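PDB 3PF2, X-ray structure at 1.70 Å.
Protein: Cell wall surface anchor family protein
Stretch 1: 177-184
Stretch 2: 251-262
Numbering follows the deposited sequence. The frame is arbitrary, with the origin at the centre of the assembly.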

ATOM      1  N   PRO A 177       5.618  -1.721   9.461  1.00  9.63           N
ATOM      2  CA  PRO A 177       5.761  -2.030   8.026  1.00  9.07           C
ATOM      3  C   PRO A 177       5.442  -0.815   7.166  1.00  8.94           C
ATOM      4  O   PRO A 177       4.872   0.161   7.657  1.00  9.23           O
ATOM      5  CB  PRO A 177       4.722  -3.137   7.806  1.00  8.48           C
ATOM      6  CG  PRO A 177       3.633  -2.828   8.822  1.00  8.32           C
ATOM      7  CD  PRO A 177       4.370  -2.258  10.035  1.00  9.26           C
ATOM      8  N   GLU A 178       5.797  -0.858   5.875  1.00  8.89           N
ATOM      9  CA  GLU A 178       5.534   0.280   4.985  1.00  8.84           C
ATOM     10  C   GLU A 178       5.312  -0.163   3.553  1.00  8.55           C
ATOM     11  O   GLU A 178       5.796  -1.233   3.137  1.00  9.19           O
ATOM     12  CB  GLU A 178       6.679   1.313   5.021  1.00  8.45           C
ATOM     13  CG  GLU A 178       8.053   0.781   4.576  1.00  9.27           C
ATOM     14  CD  GLU A 178       8.247   0.712   3.060  1.00  9.05           C
ATOM     15  OE1 GLU A 178       7.663   1.539   2.323  1.00 10.01           O
ATOM     16  OE2 GLU A 178       9.008  -0.174   2.588  1.00 11.12           O
ATOM     17  N   VAL A 179       4.585   0.669   2.819  1.00  9.28           N
ATOM     18  CA  VAL A 179       4.451   0.497   1.374  1.00  9.12           C
ATOM     19  C   VAL A 179       4.877   1.747   0.631  1.00  9.37           C
ATOM     20  O   VAL A 179       4.971   2.849   1.200  1.00  9.74           O
ATOM     21  CB  VAL A 179       3.012   0.101   0.955  1.00  9.03           C
ATOM     22  CG1 VAL A 179       2.638  -1.248   1.535  1.00  8.62           C
ATOM     23  CG2 VAL A 179       1.992   1.200   1.370  1.00  8.52           C
ATOM     24  N   HIS A 180       5.100   1.604  -0.671  1.00  9.61           N
ATOM     25  CA  HIS A 180       5.540   2.757  -1.461  1.00  9.91           C
ATOM     26  C   HIS A 180       5.100   2.574  -2.894  1.00 10.40           C
ATOM     27  O   HIS A 180       4.918   1.437  -3.345  1.00  9.88           O
ATOM     28  CB  HIS A 180       7.064   2.877  -1.405  1.00 10.84           C
ATOM     29  CG  HIS A 180       7.749   1.552  -1.448  1.00  9.41           C
ATOM     30  ND1 HIS A 180       8.096   0.861  -0.303  1.00  9.87           N
ATOM     31  CD2 HIS A 180       8.086   0.753  -2.489  1.00 11.09           C
ATOM     32  CE1 HIS A 180       8.642  -0.290  -0.638  1.00  9.31           C
ATOM     33  NE2 HIS A 180       8.632  -0.393  -1.958  1.00 10.26           N
ATOM     34  N   THR A 181       4.978   3.704  -3.588  1.00 10.80           N
ATOM     35  CA  THR A 181       4.636   3.761  -5.010  1.00 10.73           C
ATOM     36  C   THR A 181       5.487   4.869  -5.621  1.00 10.86           C
ATOM     37  O   THR A 181       5.953   5.731  -4.898  1.00 11.26           O
ATOM     38  CB  THR A 181       3.107   4.023  -5.205  1.00 11.53           C
ATOM     39  OG1 THR A 181       2.737   3.759  -6.563  1.00 10.62           O
ATOM     40  CG2 THR A 181       2.682   5.444  -4.818  1.00 10.85           C
ATOM     41  N   GLY A 182       5.682   4.839  -6.945  1.00  9.82           N
ATOM     42  CA  GLY A 182       6.587   5.772  -7.615  1.00 10.39           C
ATOM     43  C   GLY A 182       6.007   6.417  -8.858  1.00 10.20           C
ATOM     44  O   GLY A 182       4.849   6.201  -9.200  1.00 10.89           O
ATOM     45  N   GLY A 183       6.829   7.204  -9.545  1.00 10.98           N
ATOM     46  CA  GLY A 183       6.401   7.904 -10.748  1.00 10.72           C
ATOM     47  C   GLY A 183       7.566   8.196 -11.668  1.00 10.83           C
ATOM     48  O   GLY A 183       8.723   7.908 -11.339  1.00 10.49           O
ATOM     49  N   LYS A 184       7.265   8.766 -12.827  1.00 10.05           N
ATOM     50  CA  LYS A 184       8.316   9.144 -13.767  1.00 10.02           C
ATOM     51  C   LYS A 184       7.919  10.388 -14.539  1.00 10.44           C
ATOM     52  O   LYS A 184       6.741  10.596 -14.815  1.00 10.57           O
ATOM     53  CB  LYS A 184       8.623   7.993 -14.735  1.00 10.34           C
ATOM     54  CG  LYS A 184       9.824   8.267 -15.645  1.00 10.87           C
ATOM     55  CD  LYS A 184      11.188   8.190 -14.901  1.00 11.18           C
ATOM     56  CE  LYS A 184      12.310   8.557 -15.887  1.00 12.51           C
ATOM     57  NZ  LYS A 184      13.603   8.761 -15.185  1.00 11.69           N
ATOM     58  N   LYS A 251       2.081   8.877 -12.634  1.00 11.51           N
ATOM     59  CA  LYS A 251       2.181   8.849 -11.175  1.00 11.40           C
ATOM     60  C   LYS A 251       1.528   7.597 -10.614  1.00 11.73           C
ATOM     61  O   LYS A 251       0.400   7.251 -10.978  1.00 12.83           O
ATOM     62  CB  LYS A 251       1.540  10.096 -10.546  1.00 11.07           C
ATOM     63  CG  LYS A 251       2.118  11.415 -11.062  1.00 12.90           C
ATOM     64  CD  LYS A 251       1.563  12.627 -10.326  1.00 14.22           C
ATOM     65  CE  LYS A 251       2.209  12.771  -8.957  1.00 16.40           C
ATOM     66  NZ  LYS A 251       1.992  14.124  -8.340  1.00 18.58           N
ATOM     67  N   GLY A 252       2.253   6.909  -9.743  1.00 11.35           N
ATOM     68  CA  GLY A 252       1.659   5.815  -8.990  1.00 11.14           C
ATOM     69  C   GLY A 252       1.911   4.418  -9.515  1.00 11.36           C
ATOM     70  O   GLY A 252       1.043   3.556  -9.424  1.00 11.61           O
ATOM     71  N   LEU A 253       3.089   4.182 -10.088  1.00 11.26           N
ATOM     72  CA  LEU A 253       3.475   2.828 -10.463  1.00 11.18           C
ATOM     73  C   LEU A 253       4.372   2.150  -9.431  1.00 11.06           C
ATOM     74  O   LEU A 253       5.265   2.778  -8.856  1.00 11.65           O
ATOM     75  CB  LEU A 253       4.199   2.817 -11.813  1.00 11.72           C
ATOM     76  CG  LEU A 253       3.434   3.435 -12.978  1.00 11.21           C
ATOM     77  CD1 LEU A 253       4.390   3.514 -14.176  1.00 11.91           C
ATOM     78  CD2 LEU A 253       2.152   2.652 -13.329  1.00 12.93           C
ATOM     79  N   ALA A 254       4.165   0.846  -9.254  1.00 11.11           N
ATOM     80  CA  ALA A 254       4.963   0.064  -8.306  1.00 10.27           C
ATOM     81  C   ALA A 254       6.450   0.102  -8.632  1.00 10.74           C
ATOM     82  O   ALA A 254       6.832   0.087  -9.793  1.00  9.98           O
ATOM     83  CB  ALA A 254       4.488  -1.392  -8.284  1.00 10.07           C
ATOM     84  N   TYR A 255       7.280   0.131  -7.598  1.00 10.68           N
ATOM     85  CA  TYR A 255       8.710  -0.166  -7.744  1.00 10.05           C
ATOM     86  C   TYR A 255       9.088  -0.813  -6.413  1.00  9.75           C
ATOM     87  O   TYR A 255       8.295  -0.767  -5.456  1.00  9.82           O
ATOM     88  CB  TYR A 255       9.538   1.112  -8.025  1.00 10.58           C
ATOM     89  CG  TYR A 255       9.720   1.960  -6.786  1.00 10.93           C
ATOM     90  CD1 TYR A 255      10.917   1.926  -6.062  1.00 11.38           C
ATOM     91  CD2 TYR A 255       8.665   2.730  -6.294  1.00 11.90           C
ATOM     92  CE1 TYR A 255      11.068   2.657  -4.883  1.00 11.41           C
ATOM     93  CE2 TYR A 255       8.803   3.476  -5.128  1.00 11.52           C
ATOM     94  CZ  TYR A 255      10.010   3.428  -4.427  1.00 11.70           C
ATOM     95  OH  TYR A 255      10.125   4.161  -3.275  1.00 11.88           O
ATOM     96  N   ALA A 256      10.272  -1.413  -6.334  1.00  9.23           N
ATOM     97  CA  ALA A 256      10.714  -2.074  -5.097  1.00  9.17           C
ATOM     98  C   ALA A 256       9.597  -2.965  -4.522  1.00  9.71           C
ATOM     99  O   ALA A 256       9.216  -2.859  -3.351  1.00  9.92           O
ATOM    100  CB  ALA A 256      11.199  -1.029  -4.070  1.00  9.62           C
ATOM    101  N   VAL A 257       9.076  -3.839  -5.384  1.00 10.23           N
ATOM    102  CA  VAL A 257       7.907  -4.653  -5.109  1.00 10.69           C
ATOM    103  C   VAL A 257       8.036  -5.459  -3.802  1.00 10.76           C
ATOM    104  O   VAL A 257       7.092  -5.492  -2.990  1.00 10.82           O
ATOM    105  CB  VAL A 257       7.613  -5.588  -6.321  1.00 10.82           C
ATOM    106  CG1 VAL A 257       6.542  -6.618  -6.004  1.00 11.97           C
ATOM    107  CG2 VAL A 257       7.197  -4.728  -7.541  1.00 12.14           C
ATOM    108  N   ASP A 258       9.203  -6.085  -3.609  1.00 10.74           N
ATOM    109  CA  ASP A 258       9.503  -6.852  -2.397  1.00 10.54           C
ATOM    110  C   ASP A 258      10.751  -6.311  -1.690  1.00 10.77           C
ATOM    111  O   ASP A 258      11.677  -7.063  -1.346  1.00 11.09           O
ATOM    112  CB  ASP A 258       9.690  -8.327  -2.763  1.00 10.98           C
ATOM    113  CG  ASP A 258       8.404  -8.980  -3.177  1.00 12.30           C
ATOM    114  OD1 ASP A 258       7.433  -8.889  -2.395  1.00 11.10           O
ATOM    115  OD2 ASP A 258       8.349  -9.573  -4.280  1.00 11.55           O
ATOM    116  N   ALA A 259      10.772  -5.004  -1.475  1.00 10.56           N
ATOM    117  CA  ALA A 259      11.914  -4.347  -0.857  1.00 11.31           C
ATOM    118  C   ALA A 259      11.439  -3.061  -0.201  1.00 11.68           C
ATOM    119  O   ALA A 259      10.260  -2.692  -0.315  1.00 11.56           O
ATOM    120  CB  ALA A 259      13.006  -4.059  -1.908  1.00 12.06           C
ATOM    121  N   ASN A 260      12.345  -2.390   0.506  1.00 11.43           N
ATOM    122  CA  ASN A 260      11.979  -1.127   1.152  1.00 11.89           C
ATOM    123  C   ASN A 260      11.892   0.013   0.144  1.00 11.49           C
ATOM    124  O   ASN A 260      12.068  -0.212  -1.061  1.00 12.12           O
ATOM    125  CB  ASN A 260      12.895  -0.812   2.347  1.00 11.61           C
ATOM    126  CG  ASN A 260      14.315  -0.482   1.943  1.00 13.48           C
ATOM    127  OD1 ASN A 260      14.601  -0.112   0.803  1.00 12.35           O
ATOM    128  ND2 ASN A 260      15.225  -0.593   2.905  1.00 16.28           N
ATOM    129  N   ALA A 261      11.580   1.215   0.619  1.00 12.16           N
ATOM    130  CA  ALA A 261      11.315   2.351  -0.266  1.00 12.22           C
ATOM    131  C   ALA A 261      12.552   2.813  -1.061  1.00 12.66           C
ATOM    132  O   ALA A 261      12.409   3.537  -2.047  1.00 11.96           O
ATOM    133  CB  ALA A 261      10.691   3.519   0.519  1.00 12.38           C
ATOM    134  N   GLU A 262      13.738   2.383  -0.623  1.00 13.75           N
ATOM    135  CA  GLU A 262      14.994   2.613  -1.343  1.00 14.78           C
ATOM    136  C   GLU A 262      15.370   1.476  -2.297  1.00 14.49           C
ATOM    137  O   GLU A 262      16.470   1.489  -2.882  1.00 14.20           O
ATOM    138  CB  GLU A 262      16.139   2.785  -0.344  1.00 16.05           C
ATOM    139  CG  GLU A 262      15.958   3.905   0.617  1.00 19.77           C
ATOM    140  CD  GLU A 262      17.212   4.161   1.428  1.00 26.72           C
ATOM    141  OE1 GLU A 262      18.201   3.396   1.283  1.00 30.07           O
ATOM    142  OE2 GLU A 262      17.204   5.127   2.214  1.00 31.86           O
TER

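Residues that touch across the two stretches are at least 68 positions apart in sequence, and the stretches meet as a short antiparallel strand pairing followed by a loop that closes around one side chain. The strand segments around Gly183 and Gly252 approach to 4.4 Å, with an angle of 120° between their N-to-C directions, so the pairing is antiparallel in sense but strongly splayed. Gly182 and Leu253 form the hydrogen-bonded pair: Gly182 N donates to Leu253 O at 2.8 Å (148° at the hydrogen), and Leu253 N returns a bond to Gly182 O, also at 2.8 Å (138°). Gly183 faces Lys251 as a non-hydrogen-bonded pair, their CA atoms 4.3 Å apart. Between the two bridges the register slips by one residue, a beta bulge, and Gly182 O consequently accepts a second bond, from Gly252 N at 2.7 Å (137°). The extra residue in the bulge is Gly252, whose phi/psi of 99/34 would jam a CB against the preceding carbonyl oxygen.

Glycine also matters across the pairing. An ideal CB on Gly182 would lie 3.0 Å from Tyr255 CD2, a clash; without it, the tyrosine ring sits with its edge toward the backbone, Gly182 N being 3.7 Å from Tyr255 CD2 and Thr181 C 3.6 Å from Tyr255 CE2. Thr181 OG1 comes within 3.1 Å of Gly252 C, but its angle to the Gly252 carbonyl oxygen is poor, and its hydrogen bonding is satisfied elsewhere in the structure.

Outside the bridged residues, His180 is the main side-chain anchor, with 108 Å² covered by the other stretch. Its NE2 donates to Ala256 O at 2.9 Å and a nearly linear 166°. On the other ring nitrogen, ND1 donates to Glu178 OE1 at 2.7 Å and 173°. With both nitrogens acting as donors, the ring is doubly protonated in this assignment, a state the neighbouring carboxylate would favour. Carbonyl oxygens line the ring edge: Tyr255 O is 3.3 Å from His180 CD2, and Ala259 O is 2.9 Å from His180 CE1. Over one face, Ala261 CA lies 3.8 Å from the His180 ring centroid and 20° off the normal, a CH-pi contact. The His180 and Tyr255 rings meet obliquely, with centroids 5.0 Å apart and planes at 49°.

Two further contacts complete the picture. Tyr255 OH donates to Ala261 O at 2.7 Å, tying the loop back on itself beside the histidine, while Glu178 OE2 packs 3.4 Å from Asn260 CA. Altogether the stretches bury 490 Å², counting both sides.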